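Local coordinates for protein separin (Saccharomyces cerevisiae, PDB 5U1T) that cleaves the Scc1 subunit of cohesin as a caspase-like cysteine protease at the onset of anaphase, and is held inactive by securin until then, at residues L79-V83 and L132-A136; L117-F121 and R162-D167; R1424-F1429 and D1534-D1538; L1544-G1549 and S1561-A1567. All blocks are in the same frame, centred on the assembly; numbering follows the deposited sequence.

Contact 1: residues L79-V83 and L132-A136; sequences LMIIV and LKILA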
loop_
_atom_site.group_PDB
_atom_site.type_symbol
_atom_site.label_atom_id
_atom_site.label_comp_id
_atom_site.label_asym_id
_atom_site.label_seq_id
_atom_site.Cartn_x
_atom_site.Cartn_y
_atom_site.Cartn_z
ATOM N N LEU A 79 -37.754 -48.320 -6.002
ATOM C CA LEU A 79 -37.842 -49.676 -5.458
ATOM C C LEU A 79 -39.278 -50.154 -5.455
ATOM O O LEU A 79 -39.546 -51.311 -5.740
ATOM C CB LEU A 79 -37.286 -49.739 -4.044
ATOM C CG LEU A 79 -35.774 -49.707 -3.904
ATOM C CD1 LEU A 79 -35.382 -49.890 -2.450
ATOM C CD2 LEU A 79 -35.133 -50.752 -4.788
ATOM N N MET A 80 -40.196 -49.245 -5.150
ATOM C CA MET A 80 -41.605 -49.571 -5.165
ATOM C C MET A 80 -42.079 -49.841 -6.588
ATOM O O MET A 80 -42.932 -50.689 -6.807
ATOM C CB MET A 80 -42.433 -48.455 -4.525
ATOM C CG MET A 80 -43.865 -48.880 -4.150
ATOM S SD MET A 80 -43.971 -50.412 -3.165
ATOM C CE MET A 80 -45.748 -50.620 -2.953
ATOM N N ILE A 81 -41.520 -49.127 -7.555
ATOM C CA ILE A 81 -41.848 -49.348 -8.968
ATOM C C ILE A 81 -41.445 -50.747 -9.419
ATOM O O ILE A 81 -42.202 -51.436 -10.114
ATOM C CB ILE A 81 -41.162 -48.302 -9.860
ATOM C CG1 ILE A 81 -41.823 -46.939 -9.634
ATOM C CG2 ILE A 81 -41.204 -48.726 -11.329
ATOM C CD1 ILE A 81 -41.232 -45.836 -10.418
ATOM N N ILE A 82 -40.252 -51.155 -9.006
ATOM C CA ILE A 82 -39.734 -52.476 -9.312
ATOM C C ILE A 82 -40.626 -53.584 -8.722
ATOM O O ILE A 82 -40.984 -54.521 -9.439
ATOM C CB ILE A 82 -38.268 -52.619 -8.807
ATOM C CG1 ILE A 82 -37.356 -51.670 -9.596
ATOM C CG2 ILE A 82 -37.766 -54.064 -8.910
ATOM C CD1 ILE A 82 -35.953 -51.531 -9.031
ATOM N N VAL A 83 -41.013 -53.484 -7.446
ATOM C CA VAL A 83 -41.827 -54.554 -6.847
ATOM C C VAL A 83 -43.229 -54.595 -7.468
ATOM O O VAL A 83 -43.776 -55.688 -7.685
ATOM C CB VAL A 83 -41.946 -54.432 -5.295
ATOM C CG1 VAL A 83 -40.589 -54.580 -4.635
ATOM C CG2 VAL A 83 -42.541 -53.115 -4.910
ATOM N N LEU A 132 -31.974 -54.368 -2.966
ATOM C CA LEU A 132 -31.922 -54.477 -4.420
ATOM C C LEU A 132 -31.574 -55.914 -4.825
ATOM O O LEU A 132 -32.214 -56.504 -5.681
ATOM C CB LEU A 132 -30.906 -53.482 -5.007
ATOM C CG LEU A 132 -30.939 -53.299 -6.532
ATOM C CD1 LEU A 132 -32.273 -52.713 -7.012
ATOM C CD2 LEU A 132 -29.761 -52.462 -7.032
ATOM N N LYS A 133 -30.563 -56.470 -4.173
ATOM C CA LYS A 133 -30.105 -57.812 -4.447
ATOM C C LYS A 133 -31.194 -58.872 -4.173
ATOM O O LYS A 133 -31.329 -59.862 -4.915
ATOM C CB LYS A 133 -28.848 -58.092 -3.623
ATOM C CG LYS A 133 -27.661 -57.231 -4.018
ATOM C CD LYS A 133 -26.347 -57.737 -3.440
ATOM C CE LYS A 133 -25.169 -56.856 -3.859
ATOM N NZ LYS A 133 -23.871 -57.510 -3.540
ATOM N N ILE A 134 -31.978 -58.654 -3.118
ATOM C CA ILE A 134 -33.085 -59.540 -2.790
ATOM C C ILE A 134 -34.137 -59.478 -3.902
ATOM O O ILE A 134 -34.725 -60.507 -4.272
ATOM C CB ILE A 134 -33.725 -59.191 -1.393
ATOM C CG1 ILE A 134 -32.728 -59.435 -0.259
ATOM C CG2 ILE A 134 -34.962 -60.027 -1.132
ATOM C CD1 ILE A 134 -33.241 -59.059 1.086
ATOM N N LEU A 135 -34.369 -58.287 -4.448
ATOM C CA LEU A 135 -35.309 -58.151 -5.559
ATOM C C LEU A 135 -34.763 -58.861 -6.807
ATOM O O LEU A 135 -35.505 -59.519 -7.535
ATOM C CB LEU A 135 -35.602 -56.681 -5.850
ATOM C CG LEU A 135 -36.230 -55.895 -4.684
ATOM C CD1 LEU A 135 -36.191 -54.362 -4.896
ATOM C CD2 LEU A 135 -37.640 -56.359 -4.471
ATOM N N ALA A 136 -33.461 -58.739 -7.030
ATOM C CA ALA A 136 -32.826 -59.396 -8.150
ATOM C C ALA A 136 -32.904 -60.910 -7.987
ATOM O O ALA A 136 -33.121 -61.638 -8.966
ATOM C CB ALA A 136 -31.382 -58.940 -8.291
#
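Two nearly parallel helices meet here through a small, wholly apolar contact in the N-terminal helical region, far from the protease site. The short segments of helices 69-87 and 129-142 run 13° apart in direction with their axes 11.3 Å from each other, wide for a helix pair, so the ends of the side chains bridge the gap and the backbones do not meet. Leu135 is the centrepiece. Its CA-CB bond points at the other helix; its CD1 lies 3.8 Å from Leu79 CD2 and 4.3 Å from Ile82 CG2, and its CD2 3.4 Å from Val83 CG1. One turn earlier Leu132 starts off sideways, but its end bends inward, so that its CD1 comes within 4.1 Å of Leu79 CD2 and 4.4 Å of Ile82 CD1. The three- and four-residue spacing of Leu79, Ile82 and Val83 puts them on one side of their helix, and Leu132 and Leu135 do the same on theirs. No hydrogen bond crosses; leucine, isoleucine and valine suit this buried seam because they fill it without leaving polar groups unsatisfied. The 206 Å² buried is modest, in keeping with the wide spacing; the same side chains also meet other elements. Helix 91-103 packs against the pair, Ile98 touching both Ile82 and Leu132, while the securin chain lies against Leu79 and Val83.

Contact 2: residues L117-F121 and R162-D167; sequences LLADF and RYLLKD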
loop_
_atom_site.group_PDB
_atom_site.type_symbol
_atom_site.label_atom_id
_atom_site.label_comp_id
_atom_site.label_asym_id
_atom_site.label_seq_id
_atom_site.Cartn_x
_atom_site.Cartn_y
_atom_site.Cartn_z
ATOM N N LEU A 117 -25.848 -58.298 -8.206
ATOM C CA LEU A 117 -25.535 -59.277 -7.175
ATOM C C LEU A 117 -24.137 -59.157 -6.582
ATOM O O LEU A 117 -23.973 -59.258 -5.382
ATOM C CB LEU A 117 -25.725 -60.697 -7.734
ATOM C CG LEU A 117 -27.167 -61.094 -8.034
ATOM C CD1 LEU A 117 -27.224 -62.454 -8.693
ATOM C CD2 LEU A 117 -28.002 -61.073 -6.769
ATOM N N LEU A 118 -23.119 -58.952 -7.403
ATOM C CA LEU A 118 -21.774 -58.868 -6.851
ATOM C C LEU A 118 -21.272 -57.415 -6.690
ATOM O O LEU A 118 -20.070 -57.173 -6.593
ATOM C CB LEU A 118 -20.804 -59.680 -7.714
ATOM C CG LEU A 118 -21.208 -61.141 -7.990
ATOM C CD1 LEU A 118 -20.133 -61.900 -8.733
ATOM C CD2 LEU A 118 -21.542 -61.880 -6.712
ATOM N N ALA A 119 -22.183 -56.446 -6.619
ATOM C CA ALA A 119 -21.781 -55.061 -6.341
ATOM C C ALA A 119 -21.341 -54.876 -4.908
ATOM O O ALA A 119 -22.006 -55.332 -3.983
ATOM C CB ALA A 119 -22.912 -54.098 -6.650
ATOM N N ASP A 120 -20.227 -54.191 -4.719
ATOM C CA ASP A 120 -19.802 -53.842 -3.375
ATOM C C ASP A 120 -20.698 -52.796 -2.727
ATOM O O ASP A 120 -21.363 -52.016 -3.412
ATOM C CB ASP A 120 -18.377 -53.342 -3.397
ATOM C CG ASP A 120 -17.394 -54.454 -3.319
ATOM O OD1 ASP A 120 -17.277 -55.050 -2.225
ATOM O OD2 ASP A 120 -16.747 -54.748 -4.342
ATOM N N PHE A 121 -20.720 -52.787 -1.398
ATOM C CA PHE A 121 -21.347 -51.690 -0.672
ATOM C C PHE A 121 -20.503 -50.421 -0.781
ATOM O O PHE A 121 -19.278 -50.479 -0.737
ATOM C CB PHE A 121 -21.542 -52.051 0.793
ATOM C CG PHE A 121 -22.652 -53.025 1.044
ATOM C CD1 PHE A 121 -22.438 -54.392 0.929
ATOM C CD2 PHE A 121 -23.913 -52.580 1.424
ATOM C CE1 PHE A 121 -23.472 -55.304 1.181
ATOM C CE2 PHE A 121 -24.949 -53.482 1.683
ATOM C CZ PHE A 121 -24.729 -54.844 1.558
ATOM N N ARG A 162 -19.309 -60.132 2.411
ATOM C CA ARG A 162 -18.926 -58.965 1.651
ATOM C C ARG A 162 -20.078 -58.424 0.829
ATOM O O ARG A 162 -20.304 -57.214 0.798
ATOM C CB ARG A 162 -17.747 -59.296 0.752
ATOM C CG ARG A 162 -17.584 -58.343 -0.387
ATOM C CD ARG A 162 -16.386 -58.706 -1.216
ATOM N NE ARG A 162 -16.234 -57.796 -2.339
ATOM C CZ ARG A 162 -15.303 -57.915 -3.275
ATOM N NH1 ARG A 162 -15.238 -57.025 -4.255
ATOM N NH2 ARG A 162 -14.433 -58.913 -3.227
ATOM N N TYR A 163 -20.822 -59.300 0.165
ATOM C CA TYR A 163 -21.843 -58.794 -0.744
ATOM C C TYR A 163 -23.175 -58.502 -0.065
ATOM O O TYR A 163 -23.991 -57.761 -0.609
ATOM C CB TYR A 163 -22.060 -59.761 -1.904
ATOM C CG TYR A 163 -20.807 -60.027 -2.694
ATOM C CD1 TYR A 163 -20.095 -58.980 -3.287
ATOM C CD2 TYR A 163 -20.332 -61.330 -2.855
ATOM C CE1 TYR A 163 -18.936 -59.223 -4.012
ATOM C CE2 TYR A 163 -19.181 -61.585 -3.577
ATOM C CZ TYR A 163 -18.489 -60.528 -4.151
ATOM O OH TYR A 163 -17.347 -60.804 -4.858
ATOM N N LEU A 164 -23.398 -59.062 1.117
ATOM C CA LEU A 164 -24.737 -59.050 1.703
ATOM C C LEU A 164 -24.798 -58.620 3.157
ATOM O O LEU A 164 -25.568 -57.733 3.522
ATOM C CB LEU A 164 -25.362 -60.438 1.588
ATOM C CG LEU A 164 -26.390 -60.673 0.486
ATOM C CD1 LEU A 164 -27.628 -59.863 0.755
ATOM C CD2 LEU A 164 -25.834 -60.293 -0.848
ATOM N N LEU A 165 -23.992 -59.272 3.986
ATOM C CA LEU A 165 -24.115 -59.172 5.436
ATOM C C LEU A 165 -23.347 -57.986 5.982
ATOM O O LEU A 165 -22.441 -58.136 6.802
ATOM C CB LEU A 165 -23.631 -60.470 6.095
ATOM C CG LEU A 165 -24.226 -61.760 5.523
ATOM C CD1 LEU A 165 -23.658 -62.977 6.216
ATOM C CD2 LEU A 165 -25.741 -61.755 5.612
ATOM N N LYS A 166 -23.722 -56.805 5.504
ATOM C CA LYS A 166 -23.141 -55.547 5.927
ATOM C C LYS A 166 -24.262 -54.585 6.258
ATOM O O LYS A 166 -24.126 -53.760 7.155
ATOM C CB LYS A 166 -22.258 -54.945 4.836
ATOM C CG LYS A 166 -20.876 -55.520 4.733
ATOM C CD LYS A 166 -19.995 -54.537 3.995
ATOM C CE LYS A 166 -18.555 -54.962 4.031
ATOM N NZ LYS A 166 -18.158 -55.505 2.725
ATOM N N ASP A 167 -25.356 -54.669 5.498
ATOM C CA ASP A 167 -26.543 -53.873 5.786
ATOM C C ASP A 167 -26.995 -54.235 7.196
ATOM O O ASP A 167 -27.455 -55.359 7.437
ATOM C CB ASP A 167 -27.654 -54.119 4.754
ATOM C CG ASP A 167 -28.951 -53.375 5.088
ATOM O OD1 ASP A 167 -28.893 -52.393 5.875
ATOM O OD2 ASP A 167 -30.029 -53.764 4.567
#
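Most unusual here is a phenylalanine ring set among backbone carbonyls: CE1 of Phe121 lies 3.1 Å from O of Tyr163, its CD1 3.5 Å from O of Arg162 and its CZ 3.6 Å from O of Leu164. The loop after helix 113-117 packs on the C-terminal end of helix 160-163 in the N-terminal helical region, and an inverse gamma turn centred on Leu165 follows that end. Leu118 and Leu164 are the first residues to depart from helical geometry, and the carbonyls that a helix end leaves without intrahelical partners help explain the polar surroundings. Lys133 of helix 129-142 meets this need, its ammonium group bonding to the carbonyls of Leu117, Ala119 and Tyr163. Aromatic faces are covered by aliphatic carbon in two CH-pi contacts: Lys166 CB stands 3.9 Å from the centroid of the Phe121 ring, and Leu118 CD2 stands 4.1 Å from that of Tyr163. Leucine and the base of a lysine chain suit these places by offering C-H groups to a flat ring. The charged part is a salt bridge from Asp120 to Arg162, whose guanidinium also pairs with Glu380 and Asp384 of helix 365-384, tying the junction to that helix. The extended Arg162 side chain presents two donors side by side to one carboxylate: Arg162 NE to Asp120 OD1 at 2.9 Å, and Arg162 NH1 to Asp120 OD2 at 2.7 Å.

Contact 3: residues R1424-F1429 and D1534-D1538; sequences RTESKF and DKDID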
loop_
_atom_site.group_PDB
_atom_site.type_symbol
_atom_site.label_atom_id
_atom_site.label_comp_id
_atom_site.label_asym_id
_atom_site.label_seq_id
_atom_site.Cartn_x
_atom_site.Cartn_y
_atom_site.Cartn_z
ATOM N N ARG A 1424 19.753 43.530 -32.545
ATOM C CA ARG A 1424 20.279 44.894 -32.380
ATOM C C ARG A 1424 21.262 44.926 -31.220
ATOM O O ARG A 1424 22.253 45.660 -31.230
ATOM C CB ARG A 1424 19.137 45.888 -32.133
ATOM C CG ARG A 1424 19.433 47.375 -32.387
ATOM C CD ARG A 1424 18.142 48.198 -32.198
ATOM N NE ARG A 1424 16.955 47.399 -32.543
ATOM C CZ ARG A 1424 15.990 47.042 -31.689
ATOM N NH1 ARG A 1424 14.962 46.302 -32.105
ATOM N NH2 ARG A 1424 16.048 47.429 -30.428
ATOM N N THR A 1425 20.951 44.126 -30.204
ATOM C CA THR A 1425 21.834 43.948 -29.064
ATOM C C THR A 1425 23.132 43.340 -29.563
ATOM O O THR A 1425 24.221 43.807 -29.219
ATOM C CB THR A 1425 21.214 43.042 -27.982
ATOM O OG1 THR A 1425 19.920 43.537 -27.627
ATOM C CG2 THR A 1425 22.108 42.998 -26.755
ATOM N N GLU A 1426 23.013 42.302 -30.384
ATOM C CA GLU A 1426 24.199 41.697 -30.961
ATOM C C GLU A 1426 25.010 42.751 -31.694
ATOM O O GLU A 1426 26.214 42.823 -31.505
ATOM C CB GLU A 1426 23.853 40.554 -31.901
ATOM C CG GLU A 1426 25.094 39.797 -32.364
ATOM C CD GLU A 1426 24.777 38.637 -33.299
ATOM O OE1 GLU A 1426 24.492 37.520 -32.814
ATOM O OE2 GLU A 1426 24.811 38.851 -34.526
ATOM N N SER A 1427 24.343 43.587 -32.488
ATOM C CA SER A 1427 25.025 44.654 -33.232
ATOM C C SER A 1427 25.842 45.561 -32.330
ATOM O O SER A 1427 26.978 45.910 -32.661
ATOM C CB SER A 1427 24.025 45.516 -34.011
ATOM O OG SER A 1427 23.177 44.733 -34.830
ATOM N N LYS A 1428 25.261 45.944 -31.196
ATOM C CA LYS A 1428 25.911 46.890 -30.297
ATOM C C LYS A 1428 27.161 46.328 -29.640
ATOM O O LYS A 1428 28.166 47.022 -29.531
ATOM C CB LYS A 1428 24.947 47.362 -29.204
ATOM C CG LYS A 1428 23.800 48.204 -29.731
ATOM C CD LYS A 1428 22.858 48.631 -28.631
ATOM C CE LYS A 1428 21.733 49.493 -29.188
ATOM N NZ LYS A 1428 20.777 49.906 -28.122
ATOM N N PHE A 1429 27.111 45.076 -29.209
ATOM C CA PHE A 1429 28.188 44.543 -28.383
ATOM C C PHE A 1429 29.168 43.650 -29.133
ATOM O O PHE A 1429 30.233 43.323 -28.602
ATOM C CB PHE A 1429 27.593 43.787 -27.198
ATOM C CG PHE A 1429 26.914 44.683 -26.214
ATOM C CD1 PHE A 1429 27.654 45.371 -25.261
ATOM C CD2 PHE A 1429 25.543 44.870 -26.258
ATOM C CE1 PHE A 1429 27.032 46.211 -24.353
ATOM C CE2 PHE A 1429 24.911 45.716 -25.349
ATOM C CZ PHE A 1429 25.657 46.385 -24.395
ATOM N N ASP A 1534 14.957 46.068 -25.055
ATOM C CA ASP A 1534 16.366 45.941 -25.450
ATOM C C ASP A 1534 17.144 47.249 -25.618
ATOM O O ASP A 1534 18.269 47.341 -25.125
ATOM C CB ASP A 1534 16.485 45.063 -26.725
ATOM C CG ASP A 1534 16.271 45.829 -28.026
ATOM O OD1 ASP A 1534 15.116 46.149 -28.372
ATOM O OD2 ASP A 1534 17.266 46.068 -28.746
ATOM N N LYS A 1535 16.581 48.261 -26.271
ATOM C CA LYS A 1535 17.346 49.507 -26.462
ATOM C C LYS A 1535 17.758 50.151 -25.139
ATOM O O LYS A 1535 18.911 50.551 -24.974
ATOM C CB LYS A 1535 16.562 50.532 -27.293
ATOM C CG LYS A 1535 16.355 50.126 -28.730
ATOM C CD LYS A 1535 15.568 51.159 -29.500
ATOM C CE LYS A 1535 15.909 51.037 -30.970
ATOM N NZ LYS A 1535 17.377 51.243 -31.151
ATOM N N ASP A 1536 16.818 50.241 -24.203
ATOM C CA ASP A 1536 17.061 50.892 -22.917
ATOM C C ASP A 1536 18.049 50.134 -22.037
ATOM O O ASP A 1536 18.918 50.732 -21.400
ATOM C CB ASP A 1536 15.745 51.069 -22.172
ATOM C CG ASP A 1536 15.327 52.497 -22.079
ATOM O OD1 ASP A 1536 15.962 53.356 -22.738
ATOM O OD2 ASP A 1536 14.359 52.761 -21.338
ATOM N N ILE A 1537 17.903 48.813 -21.994
ATOM C CA ILE A 1537 18.720 48.008 -21.099
ATOM C C ILE A 1537 20.151 47.975 -21.618
ATOM O O ILE A 1537 21.106 47.984 -20.833
ATOM C CB ILE A 1537 18.158 46.564 -20.940
ATOM C CG1 ILE A 1537 18.920 45.800 -19.851
ATOM C CG2 ILE A 1537 18.183 45.802 -22.265
ATOM C CD1 ILE A 1537 18.858 46.443 -18.495
ATOM N N ASP A 1538 20.292 47.970 -22.943
ATOM C CA ASP A 1538 21.601 47.976 -23.574
ATOM C C ASP A 1538 22.285 49.323 -23.415
ATOM O O ASP A 1538 23.509 49.372 -23.329
ATOM C CB ASP A 1538 21.487 47.609 -25.046
ATOM C CG ASP A 1538 21.168 46.149 -25.247
ATOM O OD1 ASP A 1538 21.283 45.373 -24.266
ATOM O OD2 ASP A 1538 20.804 45.777 -26.387
#
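Charge and hydrogen bonding dominate this helix-helix contact, in which the segments of helices 1423-1436 and 1534-1548 cross at -27° with axes 10.4 Å apart. The salt bridge joins Arg1424 to Asp1534, with NH2 of Arg1424 modelled 2.5 Å from OD2 of Asp1534; that nitrogen sits too close to its neighbour in the model, so its exact position is less sure. The long arginine suits the edge of the contact, where it can reach across to a buried carboxylate. Beside it, Thr1425, next to Arg1424, donates from OG1 to OD2 of Asp1538, one turn after Asp1534, at 2.7 Å, a short hydroxyl fitting where the backbones come closest. Among the weaker electrostatic terms, Lys1428 NZ stays 4.5 Å from Asp1538 OD2, near but beyond a salt bridge. Packing completes the set, as the edge of the Phe1429 ring meets Asp1538, CE2 to CG at 3.8 Å. Thr1425 and Phe1429 also rest on Ile1469 of strand 1465-1469, and securin touches Asp1534 and Lys1535. Two helices lying together against a mostly parallel sheet are characteristic of the caspase-like, clan CD protease fold; the Asp1534 side chain is about 8 Å from that of Cys1497, the active-site cysteine inferred by similarity.

Contact 4: residues L1544-G1549 and S1561-A1567; sequences LFEKMG and SLSVSYA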
loop_
_atom_site.group_PDB
_atom_site.type_symbol
_atom_site.label_atom_id
_atom_site.label_comp_id
_atom_site.label_asym_id
_atom_site.label_seq_id
_atom_site.Cartn_x
_atom_site.Cartn_y
_atom_site.Cartn_z
ATOM N N LEU A 1544 27.240 50.739 -17.893
ATOM C CA LEU A 1544 27.729 49.967 -16.760
ATOM C C LEU A 1544 29.178 49.536 -16.972
ATOM O O LEU A 1544 30.031 49.718 -16.097
ATOM C CB LEU A 1544 26.823 48.751 -16.545
ATOM C CG LEU A 1544 26.857 47.947 -15.244
ATOM C CD1 LEU A 1544 27.833 46.805 -15.334
ATOM C CD2 LEU A 1544 27.185 48.839 -14.068
ATOM N N PHE A 1545 29.440 48.973 -18.150
ATOM C CA PHE A 1545 30.779 48.545 -18.551
ATOM C C PHE A 1545 31.777 49.703 -18.575
ATOM O O PHE A 1545 32.905 49.581 -18.083
ATOM C CB PHE A 1545 30.745 47.898 -19.939
ATOM C CG PHE A 1545 29.876 46.672 -20.035
ATOM C CD1 PHE A 1545 29.659 45.857 -18.940
ATOM C CD2 PHE A 1545 29.287 46.326 -21.240
ATOM C CE1 PHE A 1545 28.865 44.730 -19.046
ATOM C CE2 PHE A 1545 28.493 45.200 -21.345
ATOM C CZ PHE A 1545 28.284 44.407 -20.249
ATOM N N GLU A 1546 31.374 50.822 -19.170
ATOM C CA GLU A 1546 32.279 51.948 -19.322
ATOM C C GLU A 1546 32.659 52.534 -17.968
ATOM O O GLU A 1546 33.831 52.823 -17.730
ATOM C CB GLU A 1546 31.664 53.021 -20.216
ATOM C CG GLU A 1546 32.692 53.694 -21.122
ATOM C CD GLU A 1546 33.607 54.670 -20.373
ATOM O OE1 GLU A 1546 33.223 55.133 -19.259
ATOM O OE2 GLU A 1546 34.706 54.983 -20.909
ATOM N N LYS A 1547 31.683 52.693 -17.077
ATOM C CA LYS A 1547 31.963 53.264 -15.758
ATOM C C LYS A 1547 32.816 52.320 -14.884
ATOM O O LYS A 1547 33.599 52.784 -14.041
ATOM C CB LYS A 1547 30.654 53.631 -15.037
ATOM C CG LYS A 1547 29.914 54.847 -15.610
ATOM C CD LYS A 1547 30.375 56.164 -14.974
ATOM C CE LYS A 1547 30.480 57.307 -15.992
ATOM N NZ LYS A 1547 31.586 57.110 -16.999
ATOM N N MET A 1548 32.619 51.024 -15.051
ATOM C CA MET A 1548 33.368 50.050 -14.281
ATOM C C MET A 1548 34.757 49.839 -14.856
ATOM O O MET A 1548 35.653 49.383 -14.160
ATOM C CB MET A 1548 32.610 48.728 -14.169
ATOM C CG MET A 1548 32.800 48.039 -12.826
ATOM S SD MET A 1548 31.546 46.823 -12.439
ATOM C CE MET A 1548 30.390 47.264 -13.707
ATOM N N GLY A 1549 34.926 50.170 -16.128
ATOM C CA GLY A 1549 36.209 50.052 -16.781
ATOM C C GLY A 1549 36.347 48.846 -17.670
ATOM O O GLY A 1549 37.429 48.530 -18.134
ATOM N N SER A 1561 38.403 53.495 -11.739
ATOM C CA SER A 1561 37.091 52.996 -12.149
ATOM C C SER A 1561 36.131 52.906 -10.973
ATOM O O SER A 1561 36.543 52.992 -9.816
ATOM C CB SER A 1561 37.222 51.633 -12.817
ATOM O OG SER A 1561 38.069 51.753 -13.941
ATOM N N LEU A 1562 34.849 52.742 -11.284
ATOM C CA LEU A 1562 33.827 52.575 -10.251
ATOM C C LEU A 1562 33.631 51.103 -9.889
ATOM O O LEU A 1562 33.821 50.203 -10.715
ATOM C CB LEU A 1562 32.485 53.181 -10.700
ATOM C CG LEU A 1562 32.421 54.682 -11.000
ATOM C CD1 LEU A 1562 31.037 55.136 -11.449
ATOM C CD2 LEU A 1562 32.852 55.457 -9.786
ATOM N N SER A 1563 33.252 50.877 -8.636
ATOM C CA SER A 1563 32.765 49.583 -8.169
ATOM C C SER A 1563 31.460 49.211 -8.873
ATOM O O SER A 1563 30.772 50.082 -9.390
ATOM C CB SER A 1563 32.549 49.617 -6.657
ATOM O OG SER A 1563 31.443 50.444 -6.316
ATOM N N VAL A 1564 31.102 47.927 -8.866
ATOM C CA VAL A 1564 29.872 47.475 -9.516
ATOM C C VAL A 1564 28.674 48.193 -8.897
ATOM O O VAL A 1564 27.664 48.418 -9.559
ATOM C CB VAL A 1564 29.689 45.916 -9.417
ATOM C CG1 VAL A 1564 29.150 45.496 -8.045
ATOM C CG2 VAL A 1564 28.770 45.403 -10.514
ATOM N N SER A 1565 28.804 48.580 -7.633
ATOM C CA SER A 1565 27.724 49.241 -6.923
ATOM C C SER A 1565 27.500 50.664 -7.404
ATOM O O SER A 1565 26.437 50.981 -7.947
ATOM C CB SER A 1565 28.008 49.238 -5.426
ATOM O OG SER A 1565 27.874 47.931 -4.907
ATOM N N TYR A 1566 28.492 51.524 -7.188
ATOM C CA TYR A 1566 28.408 52.899 -7.664
ATOM C C TYR A 1566 28.143 52.919 -9.171
ATOM O O TYR A 1566 27.362 53.744 -9.654
ATOM C CB TYR A 1566 29.691 53.692 -7.340
ATOM C CG TYR A 1566 29.925 54.016 -5.865
ATOM C CD1 TYR A 1566 29.090 54.894 -5.171
ATOM C CD2 TYR A 1566 30.990 53.458 -5.177
ATOM C CE1 TYR A 1566 29.306 55.186 -3.813
ATOM C CE2 TYR A 1566 31.213 53.745 -3.834
ATOM C CZ TYR A 1566 30.374 54.607 -3.157
ATOM O OH TYR A 1566 30.626 54.871 -1.831
ATOM N N ALA A 1567 28.772 51.998 -9.907
ATOM C CA ALA A 1567 28.637 51.959 -11.364
ATOM C C ALA A 1567 27.198 51.714 -11.777
ATOM O O ALA A 1567 26.737 52.259 -12.771
ATOM C CB ALA A 1567 29.531 50.899 -11.963
#
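A Schellman motif ends helix 1534-1548 here and an N-cap starts helix 1564-1571, so in the protease domain one helix ends and the next begins side by side, joined by a loop. Gly1549 is the C-prime residue; its positive phi would jam a side chain against the preceding carbonyl, and a CB would also clash with Ser1561, so glycine fits. At the other end Ser1563 OG accepts from Tyr1566 N at 3.3 Å, using a short hydroxyl to satisfy a free helical NH. Apolar packing fills the space between: Met1548, flexible enough to curl over the helix start, lays SD 3.7 Å from Val1564 CB and CE 4.1 Å from Ala1567 CB, while Leu1544 CD2 comes 3.8 Å from Ala1567 CB. The small alanine lets the helices come near. Phe1493 of strand 1492-1494 backs Leu1544, Met1548 and Val1564. The backbones are joined directly too, through a hydrogen bond from Leu1562 N to Lys1547 O of 3.0 Å with an N-H...O angle of 167°.

How the contacts relate
The four contacts form two pairs at opposite ends of an elongated chain, with more than 100 Å between the nearest atoms of one pair and the other. Contacts 1 and 2 interlock along the sequence and touch through Lys133, which lies on a helix of contact 1 yet bonds to carbonyls of contact 2. Contacts 3 and 4 share helix 1534-1548, and Phe1429 packs on Phe1545 where they meet. Contact 1 is buried and purely apolar; of the others, all partly buried, 2 and 4 mix polar with apolar terms and 3 is mostly polar. Charge pairs cross contacts 2 and 3, whereas a backbone bond crosses contact 4. Securin reaches contacts 1 and 3, but not 2 or 4.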